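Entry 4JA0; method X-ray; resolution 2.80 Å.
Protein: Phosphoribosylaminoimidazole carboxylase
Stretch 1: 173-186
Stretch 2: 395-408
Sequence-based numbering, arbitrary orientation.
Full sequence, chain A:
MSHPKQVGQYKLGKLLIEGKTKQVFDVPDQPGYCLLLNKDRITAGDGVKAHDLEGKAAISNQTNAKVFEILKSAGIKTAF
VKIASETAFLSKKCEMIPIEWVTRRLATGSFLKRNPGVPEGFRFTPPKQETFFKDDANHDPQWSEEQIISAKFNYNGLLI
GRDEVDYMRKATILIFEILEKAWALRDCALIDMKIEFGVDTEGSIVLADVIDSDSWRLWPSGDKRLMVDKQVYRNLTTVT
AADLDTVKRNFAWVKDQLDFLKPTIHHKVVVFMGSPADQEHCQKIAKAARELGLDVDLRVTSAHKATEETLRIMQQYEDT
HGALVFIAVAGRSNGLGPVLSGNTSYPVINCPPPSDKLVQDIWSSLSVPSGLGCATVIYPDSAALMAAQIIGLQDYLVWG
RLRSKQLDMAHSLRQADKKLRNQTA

Stretch 1 (173-186) ILIFEILEKAWALR
Stretch 2 (395-408) DYLVWGRLRSKQLD

Antiparallel helices far apart in sequence often pack through a ladder of side chains one helical turn apart, and phosphoribosylaminoimidazole carboxylase offers a compact example. Residues 173-183 are helical, with phi/psi near -63/-43, as are residues 396-408. Asp395 caps the second helix, its OD2 accepting from Leu397 N at 3.1 Å. The axes run at 170° and approach to 10.0 Å, and the two stretches bury 571 Å² between them, both sides summed. The register is set by three CA-CA pairs: Leu174 to Arg403 at 7.4 Å, Ile178 to Gly400 at 5.9 Å and Lys181 to Tyr396 at 6.4 Å.

Leu174 opens the contact. Its CA-to-CB bond points sideways, but the rotamer (chi1 t, chi2 p) brings its end inward, placing Leu174 CD1 3.4 Å from Arg403 CB and Leu174 CD2 4.1 Å from Leu407 CD2. Leu407, also t and p, complements it with a branched apolar end.

One turn on, Glu177 points toward the partner and, with chi1 m, chi2 t and chi3 -21°, sets OE1 2.9 Å from Arg403 NH1. This salt bridge pairs opposite charges on partly exposed residues; Arg403 reaches it with chi1 at -56°, chi2 at -148° and chi3 at 103°. No hydrogen bond is assigned between the stretches; the direct polar contact is this salt bridge.

Ile178 (m, t) lies where the backbones come closest. Ile178 CG1 is 4.4 Å from Gly400 CA, and the small glycine leaves the isoleucine facing backbone, although a CB would fit there. Ile178 CG2 also meets Tyr396 CE1 at 4.2 Å.

Lys181 works through its length. Chi1 at -145°, chi2 and chi3 p and chi4 t fold the chain so that Lys181 CG lies 3.5 Å from Tyr396 CB and Lys181 CE 3.5 Å from Trp399 CH2. The Lys181 CE methylene covers the face of the Trp399 six-membered ring, 3.8 Å from its centroid, while Lys181 NZ makes an off-centre cation-pi contact at 4.7 Å from that centroid. Trp399 (chi1 178°, chi2 90°) starts sideways and swings its indole inward to receive them.

The adjoining Ala182 is buried, and its short side chain fits close to a large ring: Ala182 CB lies over one face of Tyr396, 3.6 Å from CZ. Tyr396, with chi1 79° and chi2 88°, gives up 104 Å², the largest share of any residue here. Beyond, in exposed Leu185 (m, t), CD1 reaches Tyr396 CE2 at 3.8 Å, adding a further apolar contact to the ring.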

# COMPACT_ATOMS: atom_id res chain seq x y z
N ILE A 173 21.10 26.19 32.31
CA ILE A 173 21.98 25.24 31.65
C ILE A 173 22.25 25.69 30.22
O ILE A 173 23.39 25.61 29.75
CB ILE A 173 21.38 23.84 31.62
CG1 ILE A 173 21.15 23.36 33.05
CG2 ILE A 173 22.29 22.89 30.88
CD1 ILE A 173 20.40 22.05 33.14
N LEU A 174 21.22 26.19 29.55
CA LEU A 174 21.33 26.62 28.15
C LEU A 174 22.29 27.79 27.94
O LEU A 174 23.12 27.77 27.03
CB LEU A 174 19.94 26.99 27.63
CG LEU A 174 19.80 27.36 26.16
CD1 LEU A 174 20.58 26.37 25.34
CD2 LEU A 174 18.35 27.30 25.76
N ILE A 175 22.20 28.79 28.81
CA ILE A 175 23.05 29.98 28.77
C ILE A 175 24.50 29.60 29.02
O ILE A 175 25.41 30.11 28.36
CB ILE A 175 22.59 31.00 29.82
CG1 ILE A 175 21.31 31.67 29.35
CG2 ILE A 175 23.68 32.04 30.12
CD1 ILE A 175 20.57 32.36 30.46
N PHE A 176 24.71 28.69 29.97
CA PHE A 176 26.02 28.14 30.18
C PHE A 176 26.52 27.44 28.91
O PHE A 176 27.66 27.65 28.49
CB PHE A 176 25.99 27.13 31.32
CG PHE A 176 27.32 26.49 31.56
CD1 PHE A 176 28.23 27.06 32.43
CD2 PHE A 176 27.70 25.36 30.83
CE1 PHE A 176 29.46 26.47 32.61
CE2 PHE A 176 28.93 24.78 31.00
CZ PHE A 176 29.81 25.32 31.89
N GLU A 177 25.68 26.63 28.27
CA GLU A 177 26.12 25.88 27.11
C GLU A 177 26.51 26.79 25.93
O GLU A 177 27.53 26.56 25.26
CB GLU A 177 25.02 24.91 26.70
CG GLU A 177 24.91 23.67 27.59
CD GLU A 177 23.64 22.87 27.31
OE1 GLU A 177 22.70 23.46 26.73
OE2 GLU A 177 23.59 21.66 27.64
N ILE A 178 25.73 27.85 25.73
CA ILE A 178 26.00 28.84 24.70
C ILE A 178 27.32 29.55 24.90
O ILE A 178 28.14 29.61 24.00
CB ILE A 178 24.89 29.90 24.67
CG1 ILE A 178 23.60 29.29 24.15
CG2 ILE A 178 25.31 31.12 23.84
CD1 ILE A 178 22.43 30.20 24.26
N LEU A 179 27.52 30.06 26.11
CA LEU A 179 28.74 30.77 26.47
C LEU A 179 29.93 29.83 26.50
O LEU A 179 31.06 30.24 26.18
CB LEU A 179 28.57 31.46 27.82
CG LEU A 179 27.45 32.50 27.83
CD1 LEU A 179 27.28 33.03 29.22
CD2 LEU A 179 27.77 33.63 26.87
N GLU A 180 29.68 28.58 26.88
CA GLU A 180 30.72 27.57 26.92
C GLU A 180 31.24 27.43 25.51
O GLU A 180 32.46 27.34 25.28
CB GLU A 180 30.16 26.23 27.42
CG GLU A 180 31.23 25.14 27.58
CD GLU A 180 30.72 23.76 28.01
OE1 GLU A 180 31.54 23.02 28.62
OE2 GLU A 180 29.54 23.40 27.77
N LYS A 181 30.30 27.43 24.56
CA LYS A 181 30.61 27.29 23.15
C LYS A 181 31.38 28.51 22.64
O LYS A 181 32.45 28.38 22.04
CB LYS A 181 29.30 27.11 22.39
CG LYS A 181 29.40 26.19 21.20
CD LYS A 181 29.89 24.82 21.65
CE LYS A 181 28.78 23.95 22.19
NZ LYS A 181 29.33 22.60 22.54
N ALA A 182 30.89 29.71 22.97
CA ALA A 182 31.55 30.95 22.59
C ALA A 182 33.00 31.00 23.05
O ALA A 182 33.90 31.19 22.24
CB ALA A 182 30.78 32.15 23.12
N TRP A 183 33.23 30.78 24.34
CA TRP A 183 34.59 30.89 24.89
C TRP A 183 35.59 29.90 24.30
O TRP A 183 36.81 30.14 24.38
CB TRP A 183 34.59 30.79 26.43
CG TRP A 183 34.26 32.09 27.07
CD1 TRP A 183 33.14 32.41 27.78
CD2 TRP A 183 35.05 33.29 27.01
NE1 TRP A 183 33.19 33.72 28.20
CE2 TRP A 183 34.35 34.28 27.73
CE3 TRP A 183 36.28 33.61 26.42
CZ2 TRP A 183 34.84 35.58 27.88
CZ3 TRP A 183 36.76 34.88 26.57
CH2 TRP A 183 36.05 35.86 27.29
N ALA A 184 35.11 28.80 23.72
CA ALA A 184 36.01 27.83 23.11
C ALA A 184 36.64 28.33 21.79
O ALA A 184 37.63 27.77 21.32
CB ALA A 184 35.29 26.52 22.88
N LEU A 185 36.08 29.40 21.22
CA LEU A 185 36.64 30.01 20.02
C LEU A 185 37.96 30.70 20.34
O LEU A 185 38.85 30.81 19.49
CB LEU A 185 35.66 31.02 19.43
CG LEU A 185 34.36 30.42 18.90
CD1 LEU A 185 33.47 31.49 18.30
CD2 LEU A 185 34.70 29.35 17.88
N ARG A 186 38.08 31.19 21.56
CA ARG A 186 39.32 31.81 21.98
C ARG A 186 40.07 30.87 22.94
O ARG A 186 40.86 31.31 23.77
CB ARG A 186 39.05 33.17 22.61
N ASP A 395 28.83 27.32 13.49
CA ASP A 395 28.36 28.62 13.90
C ASP A 395 27.61 28.44 15.20
O ASP A 395 26.45 28.04 15.17
CB ASP A 395 27.40 29.17 12.85
CG ASP A 395 27.07 30.63 13.08
OD1 ASP A 395 26.76 31.32 12.08
OD2 ASP A 395 27.08 31.08 14.25
N TYR A 396 28.25 28.74 16.33
CA TYR A 396 27.63 28.39 17.60
C TYR A 396 26.32 29.13 17.78
O TYR A 396 25.43 28.67 18.51
CB TYR A 396 28.57 28.61 18.80
CG TYR A 396 28.68 30.04 19.26
CD1 TYR A 396 27.80 30.56 20.19
CD2 TYR A 396 29.69 30.86 18.77
CE1 TYR A 396 27.90 31.86 20.60
CE2 TYR A 396 29.80 32.15 19.18
CZ TYR A 396 28.91 32.66 20.10
OH TYR A 396 29.03 33.97 20.51
N LEU A 397 26.18 30.25 17.08
CA LEU A 397 24.98 31.06 17.19
C LEU A 397 23.76 30.39 16.58
O LEU A 397 22.65 30.50 17.10
CB LEU A 397 25.20 32.40 16.51
CG LEU A 397 24.33 33.43 17.20
CD1 LEU A 397 25.16 33.99 18.38
CD2 LEU A 397 23.87 34.52 16.24
N VAL A 398 23.96 29.73 15.45
CA VAL A 398 22.87 28.98 14.85
C VAL A 398 22.52 27.84 15.80
O VAL A 398 21.36 27.64 16.16
CB VAL A 398 23.27 28.44 13.48
CG1 VAL A 398 22.28 27.38 13.02
CG2 VAL A 398 23.31 29.56 12.48
N TRP A 399 23.56 27.15 16.25
CA TRP A 399 23.42 26.07 17.21
C TRP A 399 22.71 26.53 18.50
O TRP A 399 21.87 25.81 19.03
CB TRP A 399 24.81 25.50 17.50
CG TRP A 399 24.83 24.42 18.49
CD1 TRP A 399 24.72 23.08 18.27
CD2 TRP A 399 24.99 24.58 19.90
NE1 TRP A 399 24.80 22.39 19.45
CE2 TRP A 399 24.97 23.29 20.47
CE3 TRP A 399 25.16 25.69 20.74
CZ2 TRP A 399 25.12 23.09 21.85
CZ3 TRP A 399 25.30 25.48 22.10
CH2 TRP A 399 25.28 24.19 22.64
N GLY A 400 23.03 27.73 18.98
CA GLY A 400 22.32 28.31 20.10
C GLY A 400 20.83 28.41 19.80
O GLY A 400 19.98 27.95 20.59
N ARG A 401 20.49 28.97 18.63
CA ARG A 401 19.09 29.21 18.27
C ARG A 401 18.25 27.95 18.15
O ARG A 401 17.05 27.98 18.39
CB ARG A 401 18.98 30.02 16.97
CG ARG A 401 19.49 31.44 17.10
CD ARG A 401 18.82 32.37 16.09
NE ARG A 401 19.71 33.44 15.66
CZ ARG A 401 19.33 34.50 14.94
NH1 ARG A 401 18.06 34.66 14.58
NH2 ARG A 401 20.23 35.42 14.60
N LEU A 402 18.89 26.85 17.76
CA LEU A 402 18.23 25.56 17.74
C LEU A 402 17.87 25.13 19.16
O LEU A 402 16.76 24.67 19.41
CB LEU A 402 19.13 24.52 17.08
CG LEU A 402 19.34 24.63 15.55
CD1 LEU A 402 20.47 23.72 15.09
CD2 LEU A 402 18.07 24.32 14.77
N ARG A 403 18.80 25.31 20.10
CA ARG A 403 18.53 24.91 21.48
C ARG A 403 17.50 25.80 22.11
O ARG A 403 16.68 25.34 22.91
CB ARG A 403 19.79 24.93 22.31
CG ARG A 403 20.90 24.09 21.75
CD ARG A 403 21.76 23.51 22.86
NE ARG A 403 21.45 22.11 23.09
CZ ARG A 403 22.18 21.30 23.84
NH1 ARG A 403 23.27 21.75 24.42
NH2 ARG A 403 21.83 20.03 24.00
N SER A 404 17.52 27.07 21.74
CA SER A 404 16.57 28.02 22.27
C SER A 404 15.17 27.68 21.78
O SER A 404 14.18 27.76 22.52
CB SER A 404 16.97 29.43 21.85
OG SER A 404 16.06 30.41 22.30
N LYS A 405 15.08 27.23 20.55
CA LYS A 405 13.80 26.86 19.99
C LYS A 405 13.18 25.66 20.74
O LYS A 405 11.98 25.62 20.99
CB LYS A 405 13.97 26.55 18.50
CG LYS A 405 12.68 26.24 17.77
CD LYS A 405 12.87 25.11 16.77
CE LYS A 405 11.53 24.71 16.17
NZ LYS A 405 10.87 25.91 15.58
N GLN A 406 14.02 24.70 21.12
CA GLN A 406 13.56 23.54 21.86
C GLN A 406 13.01 23.94 23.21
O GLN A 406 11.96 23.45 23.63
CB GLN A 406 14.70 22.53 22.04
CG GLN A 406 15.09 21.90 20.71
CD GLN A 406 16.15 20.82 20.82
OE1 GLN A 406 16.91 20.73 21.81
NE2 GLN A 406 16.20 19.96 19.78
N LEU A 407 13.69 24.88 23.85
CA LEU A 407 13.23 25.39 25.12
C LEU A 407 11.92 26.13 24.92
O LEU A 407 11.01 26.02 25.75
CB LEU A 407 14.26 26.34 25.75
CG LEU A 407 13.84 26.92 27.11
CD1 LEU A 407 13.73 25.79 28.12
CD2 LEU A 407 14.80 28.01 27.60
N ASP A 408 11.81 26.87 23.82
CA ASP A 408 10.59 27.63 23.57
C ASP A 408 9.37 26.70 23.42
O ASP A 408 8.29 26.96 23.96
CB ASP A 408 10.74 28.51 22.33
CG ASP A 408 11.71 29.66 22.54
OD1 ASP A 408 12.15 29.83 23.69
OD2 ASP A 408 12.02 30.39 21.56